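Local structure of PrgZ (Enterococcus faecalis, 4FAJ) at residues A[90-95]-A[259-264]; A[546-549]-A[553-556]; A[110-115]-A[121-126]. The protein binds peptide pheromones as an extracellular, membrane-anchored substrate-binding protein, and probably serves peptide import as other family 5 solute-binding proteins do. All blocks are in the same frame, centred on the assembly; numbering follows the deposited sequence.

Interaction 1: A[90-95]-A[259-264]; sequences VMEGLY and KEYWDQ. With ZN (zinc ion), chain E.
Two loops hold the residues that meet here: Glu92 lies in the one that leaves helix 81-90 for strand 95-97, Tyr261 and Trp262 in the one between strands 252-257 and 271-276, where a type I beta turn runs from Tyr261 to Gln264. The turn is closed by Gln264 N to Tyr261 O at 3.1 Å, and no backbone bond joins the two loops, so side chains make the whole contact. Glu92 is stretched out, with CG anti to the backbone N (chi1 -176°) and the chain straight beyond it, and its carboxylate divides its oxygens between two donors. OE1 turns its syn lone pair to Trp262 NE1, 2.8 Å away and almost in the indole plane, although the N-H...O angle is only 146°. OE2 accepts a hydrogen bond from Tyr261 OH at 2.7 Å, met from above the carboxylate plane rather than within it. Both rings present an edge to the glutamate, and Tyr261 CZ lies above the rim of the Trp262 indole. On that same indole leans Asp263 CB, and beyond it Asp263 OD2 binds the zinc ion at 2.1 Å, with Asp266 as the other protein ligand seen. Arg96 forms a salt bridge with Glu92 OE2, while Lys558 bonds to both Tyr261 OH and Asp263 OD2. The buried carboxylate is thus held by two neutral donors and one cation, which would be expected to favour its ionised form. By fixing two consecutive aromatics of the turn, it probably also helps to position Asp263 for the metal.

Interaction 2: A[546-549]-A[553-556]; sequences VLMH and AKYD
The Tyr555 ring has Lys554 CG above the rim of one face, while Met548 runs alongside it and Val546 CG1 comes within 4.0 Å of Tyr555 CD1. Met548 and Tyr555 point the same way: CG of the methionine sits 3.7 Å from Tyr555 CE1, and its methyl CE ends 3.4 Å from Tyr555 OH. The sulfur makes a Met-aromatic contact, SD lying 5.1 Å from the ring centroid in an oblique approach. Met548 can follow the outer part of the ring, from CE1 to the hydroxyl, because every torsion from chi1 (-172°) outward is extended. The other flat group, the His549 imidazole, has Ala553 O and Asp556 CB at its edge, with CD2 the atom nearest that carbonyl. These side chains belong to a short antiparallel beta hairpin, strand 547-548 against 555-556, a two-stranded sheet of its own near the C-terminal end of the chain. Leu547 and Asp556 are its hydrogen-bonded pair, each giving its N-H to the other's C=O, and Met548 faces Tyr555 as the non-hydrogen-bonded pair. Past them His549 N gives a further bond, 2.7 Å long, to Lys554 O. On the face of Leu547 and Asp556 a water lies 2.8 Å from His549 NE2 and donates to Asp556 OD2 at 2.6 Å, linking imidazole and carboxylate. Asn101 takes the far side of that ring at ND1, Arg96 forms a salt bridge with Asp556 OD2, and Lys558 N reaches Asp556 OD1. Lys537 bonds to Tyr555 OH, and strands 311-324 and 528-539 pack against Met548.

Interaction 3: A[110-115]-A[121-126]; sequences GQPKVS and YTIVIR
Strands 113-115 and 121-124 run antiparallel, 4.8 Å apart at closest approach and 158° between their directions, with Lys113 and Thr122 as the hydrogen-bonded pair and Val114 and Tyr121 as the non-hydrogen-bonded one. This is a beta hairpin at the edge of a four-stranded antiparallel sheet, whose next strand, 190-194, pairs with Tyr121 and Ile123 through backbone bonds. Lys113 N to Thr122 O and Thr122 N to Lys113 O are both 2.9 Å and close to straight. On the face that carries Tyr121, Val114 sets its CG2 methyl over the middle of the ring, a CH-pi contact with the carbon 3.9 Å from the centroid and 11° off the ring normal. Tyr121 has CG anti to its carbonyl carbon (chi1 -78°), which lets the side chain run alongside Val114 with one ring face under the methyl. Pro112 meets the same ring obliquely: its CB lies 3.4 Å from Tyr121 CD2 and also touches CG1 of Ile123, so one proline carbon touches two side chains of the partner strand. Phe202 meets Tyr121 edge-to-face, and Tyr95 packs on both Pro112 and Ile123. Toward Gly110 the backbones drift apart and water takes over the bridging: one molecule donates to both Gln111 O and Thr122 O, and another accepts from Val124 N while giving a weak bond to Gly110 O. On the lysine-threonine side a third donates to Lys113 O and sits 2.8 Å from Ser115 OG and 2.9 Å from Thr122 OG1.

Along the chain the hairpin of interaction 3 falls between the two halves of interaction 1, and interaction 2 comes last, near the C-terminus. Centres of interactions 1 and 3 are 18 Å apart, yet the two meet directly: Tyr95 OH probably bonds to Gly110 O, and Arg126 lies on the Trp262 indole as a cation-pi partner. Interactions 1 and 2 are 16 Å apart between centres, with about 7 Å between nearest atoms; Arg96 joins them by salt bridges to Glu92 and Asp556. Interactions 2 and 3 stand 25 Å apart without touching. Segment 90-95 thus meets the hairpin of interaction 3 and the zinc-binding turn directly, while Arg96 and helix 81-90, at its two ends, connect it to the C-terminal hairpin.

Interaction 1: A[90-95]-A[259-264]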
loop_
_atom_site.group_PDB
_atom_site.type_symbol
_atom_site.label_atom_id
_atom_site.label_comp_id
_atom_site.label_asym_id
_atom_site.label_seq_id
_atom_site.Cartn_x
_atom_site.Cartn_y
_atom_site.Cartn_z
ATOM N N VAL A 90 -10.032 3.284 -12.931
ATOM C CA VAL A 90 -11.159 4.169 -13.242
ATOM C C VAL A 90 -10.792 5.654 -13.188
ATOM O O VAL A 90 -11.542 6.491 -13.685
ATOM C CB VAL A 90 -12.453 3.846 -12.411
ATOM C CG1 VAL A 90 -12.906 2.403 -12.671
ATOM C CG2 VAL A 90 -12.249 4.118 -10.911
ATOM N N MET A 91 -9.621 5.976 -12.635
ATOM C CA MET A 91 -9.106 7.334 -12.627
ATOM C C MET A 91 -7.695 7.368 -13.232
ATOM O O MET A 91 -7.152 6.333 -13.641
ATOM C CB MET A 91 -9.100 7.914 -11.205
ATOM C CG MET A 91 -10.481 8.081 -10.612
ATOM S SD MET A 91 -10.504 9.112 -9.149
ATOM C CE MET A 91 -10.390 10.769 -9.845
ATOM N N GLU A 92 -7.136 8.568 -13.325
ATOM C CA GLU A 92 -5.796 8.784 -13.876
ATOM C C GLU A 92 -5.205 10.057 -13.284
ATOM O O GLU A 92 -5.933 10.995 -12.962
ATOM C CB GLU A 92 -5.869 8.915 -15.399
ATOM C CG GLU A 92 -4.511 9.038 -16.074
ATOM C CD GLU A 92 -4.613 9.084 -17.573
ATOM O OE1 GLU A 92 -5.176 10.069 -18.117
ATOM O OE2 GLU A 92 -4.113 8.136 -18.206
ATOM N N GLY A 93 -3.887 10.068 -13.121
ATOM C CA GLY A 93 -3.164 11.222 -12.603
ATOM C C GLY A 93 -2.245 11.836 -13.646
ATOM O O GLY A 93 -2.328 11.524 -14.846
ATOM N N LEU A 94 -1.375 12.724 -13.193
ATOM C CA LEU A 94 -0.460 13.414 -14.099
ATOM C C LEU A 94 0.479 12.438 -14.812
ATOM O O LEU A 94 0.779 12.621 -16.003
ATOM C CB LEU A 94 0.349 14.464 -13.351
ATOM C CG LEU A 94 -0.455 15.677 -12.863
ATOM C CD1 LEU A 94 0.377 16.517 -11.913
ATOM C CD2 LEU A 94 -0.953 16.520 -14.033
ATOM N N TYR A 95 0.943 11.434 -14.062
ATOM C CA TYR A 95 1.834 10.389 -14.563
ATOM C C TYR A 95 1.284 8.995 -14.214
ATOM O O TYR A 95 0.474 8.830 -13.286
ATOM C CB TYR A 95 3.272 10.587 -14.020
ATOM C CG TYR A 95 3.788 11.948 -14.368
ATOM C CD1 TYR A 95 4.387 12.185 -15.598
ATOM C CD2 TYR A 95 3.578 13.033 -13.520
ATOM C CE1 TYR A 95 4.800 13.444 -15.954
ATOM C CE2 TYR A 95 3.992 14.306 -13.874
ATOM C CZ TYR A 95 4.599 14.504 -15.086
ATOM O OH TYR A 95 5.002 15.751 -15.465
ATOM N N LYS A 259 -15.582 5.928 -22.787
ATOM C CA LYS A 259 -15.452 6.465 -24.139
ATOM C C LYS A 259 -15.016 7.932 -24.162
ATOM O O LYS A 259 -14.580 8.415 -25.202
ATOM C CB LYS A 259 -16.754 6.279 -24.926
ATOM C CG LYS A 259 -17.032 4.820 -25.280
ATOM C CD LYS A 259 -17.689 4.689 -26.651
ATOM C CE LYS A 259 -17.687 3.244 -27.147
ATOM N NZ LYS A 259 -18.726 2.413 -26.470
ATOM N N GLU A 260 -15.100 8.619 -23.020
ATOM C CA GLU A 260 -14.642 10.011 -22.904
ATOM C C GLU A 260 -13.175 10.128 -22.464
ATOM O O GLU A 260 -12.657 11.235 -22.320
ATOM C CB GLU A 260 -15.531 10.779 -21.913
ATOM C CG GLU A 260 -16.952 10.997 -22.390
ATOM C CD GLU A 260 -17.041 11.941 -23.587
ATOM O OE1 GLU A 260 -16.300 12.958 -23.632
ATOM O OE2 GLU A 260 -17.869 11.667 -24.477
ATOM N N TYR A 261 -12.518 8.994 -22.240
ATOM C CA TYR A 261 -11.107 8.967 -21.859
ATOM C C TYR A 261 -10.228 9.452 -23.013
ATOM O O TYR A 261 -10.446 9.057 -24.164
ATOM C CB TYR A 261 -10.724 7.544 -21.453
ATOM C CG TYR A 261 -9.267 7.350 -21.111
ATOM C CD1 TYR A 261 -8.632 8.162 -20.175
ATOM C CD2 TYR A 261 -8.522 6.334 -21.717
ATOM C CE1 TYR A 261 -7.286 7.971 -19.856
ATOM C CE2 TYR A 261 -7.185 6.140 -21.407
ATOM C CZ TYR A 261 -6.567 6.955 -20.489
ATOM O OH TYR A 261 -5.238 6.750 -20.191
ATOM N N TRP A 262 -9.234 10.298 -22.716
ATOM C CA TRP A 262 -8.454 10.940 -23.785
ATOM C C TRP A 262 -7.735 9.906 -24.645
ATOM O O TRP A 262 -7.577 10.113 -25.834
ATOM C CB TRP A 262 -7.464 11.989 -23.245
ATOM C CG TRP A 262 -6.296 11.419 -22.504
ATOM C CD1 TRP A 262 -6.188 11.248 -21.152
ATOM C CD2 TRP A 262 -5.072 10.938 -23.064
ATOM N NE1 TRP A 262 -4.979 10.695 -20.843
ATOM C CE2 TRP A 262 -4.274 10.482 -21.993
ATOM C CE3 TRP A 262 -4.578 10.828 -24.367
ATOM C CZ2 TRP A 262 -2.998 9.935 -22.184
ATOM C CZ3 TRP A 262 -3.309 10.288 -24.557
ATOM C CH2 TRP A 262 -2.530 9.860 -23.471
ATOM N N ASP A 263 -7.302 8.802 -24.033
ATOM C CA ASP A 263 -6.595 7.750 -24.745
ATOM C C ASP A 263 -7.446 6.492 -24.937
ATOM O O ASP A 263 -6.922 5.375 -24.951
ATOM C CB ASP A 263 -5.316 7.411 -23.988
ATOM C CG ASP A 263 -4.221 6.876 -24.883
ATOM O OD1 ASP A 263 -4.333 6.946 -26.119
ATOM O OD2 ASP A 263 -3.227 6.379 -24.326
ATOM N N GLN A 264 -8.755 6.677 -25.119
ATOM C CA GLN A 264 -9.675 5.557 -25.325
ATOM C C GLN A 264 -9.282 4.642 -26.502
ATOM O O GLN A 264 -9.579 3.443 -26.484
ATOM C CB GLN A 264 -11.118 6.061 -25.489
ATOM C CG GLN A 264 -11.395 6.851 -26.779
ATOM C CD GLN A 264 -11.590 5.960 -28.006
ATOM O OE1 GLN A 264 -12.093 4.839 -27.907
ATOM N NE2 GLN A 264 -11.185 6.465 -29.176
HETATM ZN ZN ZN E . -1.786 5.615 -25.661
#

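Interaction 2: A[546-549]-A[553-556]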
loop_
_atom_site.group_PDB
_atom_site.type_symbol
_atom_site.label_atom_id
_atom_site.label_comp_id
_atom_site.label_asym_id
_atom_site.label_seq_id
_atom_site.Cartn_x
_atom_site.Cartn_y
_atom_site.Cartn_z
ATOM N N VAL A 546 -1.612 -7.126 -19.617
ATOM C CA VAL A 546 -1.916 -6.545 -18.318
ATOM C C VAL A 546 -0.579 -6.142 -17.708
ATOM O O VAL A 546 0.343 -6.948 -17.681
ATOM C CB VAL A 546 -2.606 -7.549 -17.414
ATOM C CG1 VAL A 546 -2.726 -6.993 -16.023
ATOM C CG2 VAL A 546 -3.986 -7.910 -18.006
ATOM N N LEU A 547 -0.481 -4.913 -17.212
ATOM C CA LEU A 547 0.745 -4.441 -16.574
ATOM C C LEU A 547 0.651 -4.752 -15.068
ATOM O O LEU A 547 -0.312 -4.368 -14.418
ATOM C CB LEU A 547 0.910 -2.940 -16.802
ATOM C CG LEU A 547 2.223 -2.441 -17.365
ATOM C CD1 LEU A 547 2.479 -3.093 -18.730
ATOM C CD2 LEU A 547 2.199 -0.920 -17.483
ATOM N N MET A 548 1.636 -5.459 -14.532
ATOM C CA MET A 548 1.684 -5.785 -13.104
ATOM C C MET A 548 2.877 -5.051 -12.478
ATOM O O MET A 548 3.978 -5.133 -13.005
ATOM C CB MET A 548 1.832 -7.296 -12.929
ATOM C CG MET A 548 1.711 -7.785 -11.492
ATOM S SD MET A 548 1.886 -9.581 -11.355
ATOM C CE MET A 548 1.437 -9.823 -9.652
ATOM N N HIS A 549 2.659 -4.330 -11.376
ATOM C CA HIS A 549 3.699 -3.509 -10.759
ATOM C C HIS A 549 4.076 -4.064 -9.382
ATOM O O HIS A 549 3.188 -4.386 -8.580
ATOM C CB HIS A 549 3.212 -2.064 -10.600
ATOM C CG HIS A 549 2.853 -1.391 -11.891
ATOM N ND1 HIS A 549 3.801 -0.982 -12.803
ATOM C CD2 HIS A 549 1.655 -1.021 -12.402
ATOM C CE1 HIS A 549 3.201 -0.416 -13.837
ATOM N NE2 HIS A 549 1.900 -0.417 -13.616
ATOM N N ALA A 553 0.114 0.903 -7.322
ATOM C CA ALA A 553 -1.100 0.165 -7.661
ATOM C C ALA A 553 -0.695 -1.060 -8.485
ATOM O O ALA A 553 -0.020 -0.921 -9.486
ATOM C CB ALA A 553 -2.053 1.054 -8.440
ATOM N N LYS A 554 -1.110 -2.248 -8.058
ATOM C CA LYS A 554 -0.556 -3.502 -8.574
ATOM C C LYS A 554 -0.873 -3.793 -10.044
ATOM O O LYS A 554 -0.017 -4.332 -10.761
ATOM C CB LYS A 554 -1.019 -4.687 -7.725
ATOM C CG LYS A 554 -0.319 -6.003 -8.068
ATOM C CD LYS A 554 -0.786 -7.148 -7.175
ATOM C CE LYS A 554 -0.243 -7.059 -5.763
ATOM N NZ LYS A 554 -0.301 -8.407 -5.065
ATOM N N TYR A 555 -2.092 -3.486 -10.488
ATOM C CA TYR A 555 -2.500 -3.847 -11.855
ATOM C C TYR A 555 -2.956 -2.642 -12.659
ATOM O O TYR A 555 -3.671 -1.786 -12.145
ATOM C CB TYR A 555 -3.616 -4.906 -11.843
ATOM C CG TYR A 555 -3.178 -6.250 -11.309
ATOM C CD1 TYR A 555 -2.335 -7.066 -12.053
ATOM C CD2 TYR A 555 -3.591 -6.702 -10.054
ATOM C CE1 TYR A 555 -1.913 -8.293 -11.577
ATOM C CE2 TYR A 555 -3.180 -7.953 -9.566
ATOM C CZ TYR A 555 -2.335 -8.733 -10.341
ATOM O OH TYR A 555 -1.903 -9.966 -9.909
ATOM N N ASP A 556 -2.525 -2.592 -13.919
ATOM C CA ASP A 556 -3.017 -1.627 -14.892
ATOM C C ASP A 556 -3.608 -2.400 -16.072
ATOM O O ASP A 556 -2.892 -3.073 -16.824
ATOM C CB ASP A 556 -1.891 -0.704 -15.365
ATOM C CG ASP A 556 -2.388 0.418 -16.273
ATOM O OD1 ASP A 556 -3.594 0.445 -16.597
ATOM O OD2 ASP A 556 -1.570 1.290 -16.640
HETATM O O HOH W 1 0.506 1.509 -15.032
#

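Interaction 3: A[110-115]-A[121-126]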
loop_
_atom_site.group_PDB
_atom_site.type_symbol
_atom_site.label_atom_id
_atom_site.label_comp_id
_atom_site.label_asym_id
_atom_site.label_seq_id
_atom_site.Cartn_x
_atom_site.Cartn_y
_atom_site.Cartn_z
ATOM N N GLY A 110 4.046 16.059 -20.658
ATOM C CA GLY A 110 5.469 15.753 -20.665
ATOM C C GLY A 110 5.968 15.635 -19.243
ATOM O O GLY A 110 5.226 15.888 -18.303
ATOM N N GLN A 111 7.225 15.236 -19.085
ATOM C CA GLN A 111 7.891 15.243 -17.781
ATOM C C GLN A 111 7.950 16.675 -17.231
ATOM O O GLN A 111 7.870 17.641 -17.999
ATOM C CB GLN A 111 9.316 14.688 -17.914
ATOM C CG GLN A 111 9.394 13.206 -18.274
ATOM C CD GLN A 111 8.875 12.300 -17.173
ATOM O OE1 GLN A 111 8.791 12.700 -16.011
ATOM N NE2 GLN A 111 8.532 11.070 -17.532
ATOM N N PRO A 112 8.114 16.828 -15.905
ATOM C CA PRO A 112 8.192 18.184 -15.382
ATOM C C PRO A 112 9.428 18.941 -15.868
ATOM O O PRO A 112 10.487 18.338 -16.093
ATOM C CB PRO A 112 8.254 17.974 -13.855
ATOM C CG PRO A 112 7.708 16.628 -13.637
ATOM C CD PRO A 112 8.163 15.834 -14.826
ATOM N N LYS A 113 9.265 20.245 -16.045
ATOM C CA LYS A 113 10.379 21.142 -16.274
ATOM C C LYS A 113 10.809 21.627 -14.900
ATOM O O LYS A 113 10.026 22.268 -14.189
ATOM C CB LYS A 113 9.951 22.313 -17.164
ATOM C CG LYS A 113 11.034 23.355 -17.467
ATOM C CD LYS A 113 12.395 22.747 -17.795
ATOM C CE LYS A 113 12.347 21.847 -19.028
ATOM N NZ LYS A 113 12.106 22.602 -20.273
ATOM N N VAL A 114 12.032 21.287 -14.514
ATOM C CA VAL A 114 12.519 21.579 -13.175
ATOM C C VAL A 114 13.464 22.772 -13.206
ATOM O O VAL A 114 14.366 22.841 -14.040
ATOM C CB VAL A 114 13.233 20.365 -12.549
ATOM C CG1 VAL A 114 13.624 20.672 -11.123
ATOM C CG2 VAL A 114 12.341 19.127 -12.601
ATOM N N SER A 115 13.245 23.716 -12.300
ATOM C CA SER A 115 14.026 24.949 -12.268
ATOM C C SER A 115 14.302 25.305 -10.814
ATOM O O SER A 115 13.957 24.535 -9.916
ATOM C CB SER A 115 13.261 26.069 -12.971
ATOM O OG SER A 115 12.034 26.345 -12.307
ATOM N N TYR A 121 8.819 22.770 -10.000
ATOM C CA TYR A 121 8.346 21.869 -11.046
ATOM C C TYR A 121 7.216 22.549 -11.814
ATOM O O TYR A 121 6.225 22.963 -11.209
ATOM C CB TYR A 121 7.804 20.574 -10.438
ATOM C CG TYR A 121 8.866 19.588 -10.000
ATOM C CD1 TYR A 121 9.837 19.944 -9.062
ATOM C CD2 TYR A 121 8.896 18.298 -10.513
ATOM C CE1 TYR A 121 10.814 19.043 -8.652
ATOM C CE2 TYR A 121 9.871 17.389 -10.110
ATOM C CZ TYR A 121 10.825 17.769 -9.181
ATOM O OH TYR A 121 11.786 16.864 -8.781
ATOM N N THR A 122 7.366 22.657 -13.130
ATOM C CA THR A 122 6.323 23.197 -13.997
ATOM C C THR A 122 5.824 22.101 -14.924
ATOM O O THR A 122 6.617 21.433 -15.586
ATOM C CB THR A 122 6.823 24.407 -14.819
ATOM O OG1 THR A 122 7.220 25.447 -13.916
ATOM C CG2 THR A 122 5.723 24.942 -15.747
ATOM N N ILE A 123 4.507 21.913 -14.945
ATOM C CA ILE A 123 3.881 20.790 -15.647
ATOM C C ILE A 123 2.703 21.302 -16.468
ATOM O O ILE A 123 1.920 22.133 -15.990
ATOM C CB ILE A 123 3.378 19.729 -14.649
ATOM C CG1 ILE A 123 4.552 19.182 -13.825
ATOM C CG2 ILE A 123 2.613 18.614 -15.376
ATOM C CD1 ILE A 123 4.149 18.490 -12.546
ATOM N N VAL A 124 2.574 20.816 -17.694
ATOM C CA VAL A 124 1.473 21.229 -18.564
ATOM C C VAL A 124 0.503 20.058 -18.735
ATOM O O VAL A 124 0.919 18.949 -19.063
ATOM C CB VAL A 124 1.983 21.725 -19.940
ATOM C CG1 VAL A 124 0.813 21.991 -20.885
ATOM C CG2 VAL A 124 2.823 22.994 -19.780
ATOM N N ILE A 125 -0.786 20.318 -18.516
ATOM C CA ILE A 125 -1.840 19.314 -18.712
ATOM C C ILE A 125 -2.164 19.212 -20.200
ATOM O O ILE A 125 -2.338 20.235 -20.864
ATOM C CB ILE A 125 -3.118 19.686 -17.928
ATOM C CG1 ILE A 125 -2.891 19.509 -16.421
ATOM C CG2 ILE A 125 -4.311 18.862 -18.409
ATOM C CD1 ILE A 125 -3.749 20.415 -15.581
ATOM N N ARG A 126 -2.235 17.986 -20.736
ATOM C CA ARG A 126 -2.475 17.828 -22.169
ATOM C C ARG A 126 -3.843 18.354 -22.616
ATOM O O ARG A 126 -4.815 18.367 -21.845
ATOM C CB ARG A 126 -2.308 16.373 -22.635
ATOM C CG ARG A 126 -3.419 15.408 -22.230
ATOM C CD ARG A 126 -3.156 13.979 -22.786
ATOM N NE ARG A 126 -1.878 13.437 -22.312
ATOM C CZ ARG A 126 -0.837 13.071 -23.072
ATOM N NH1 ARG A 126 -0.880 13.141 -24.400
ATOM N NH2 ARG A 126 0.266 12.606 -22.488
HETATM O O HOH W 2 4.519 19.170 -18.990
HETATM O O HOH W 3 6.699 19.938 -17.962
HETATM O O HOH W 4 10.014 24.870 -13.620
#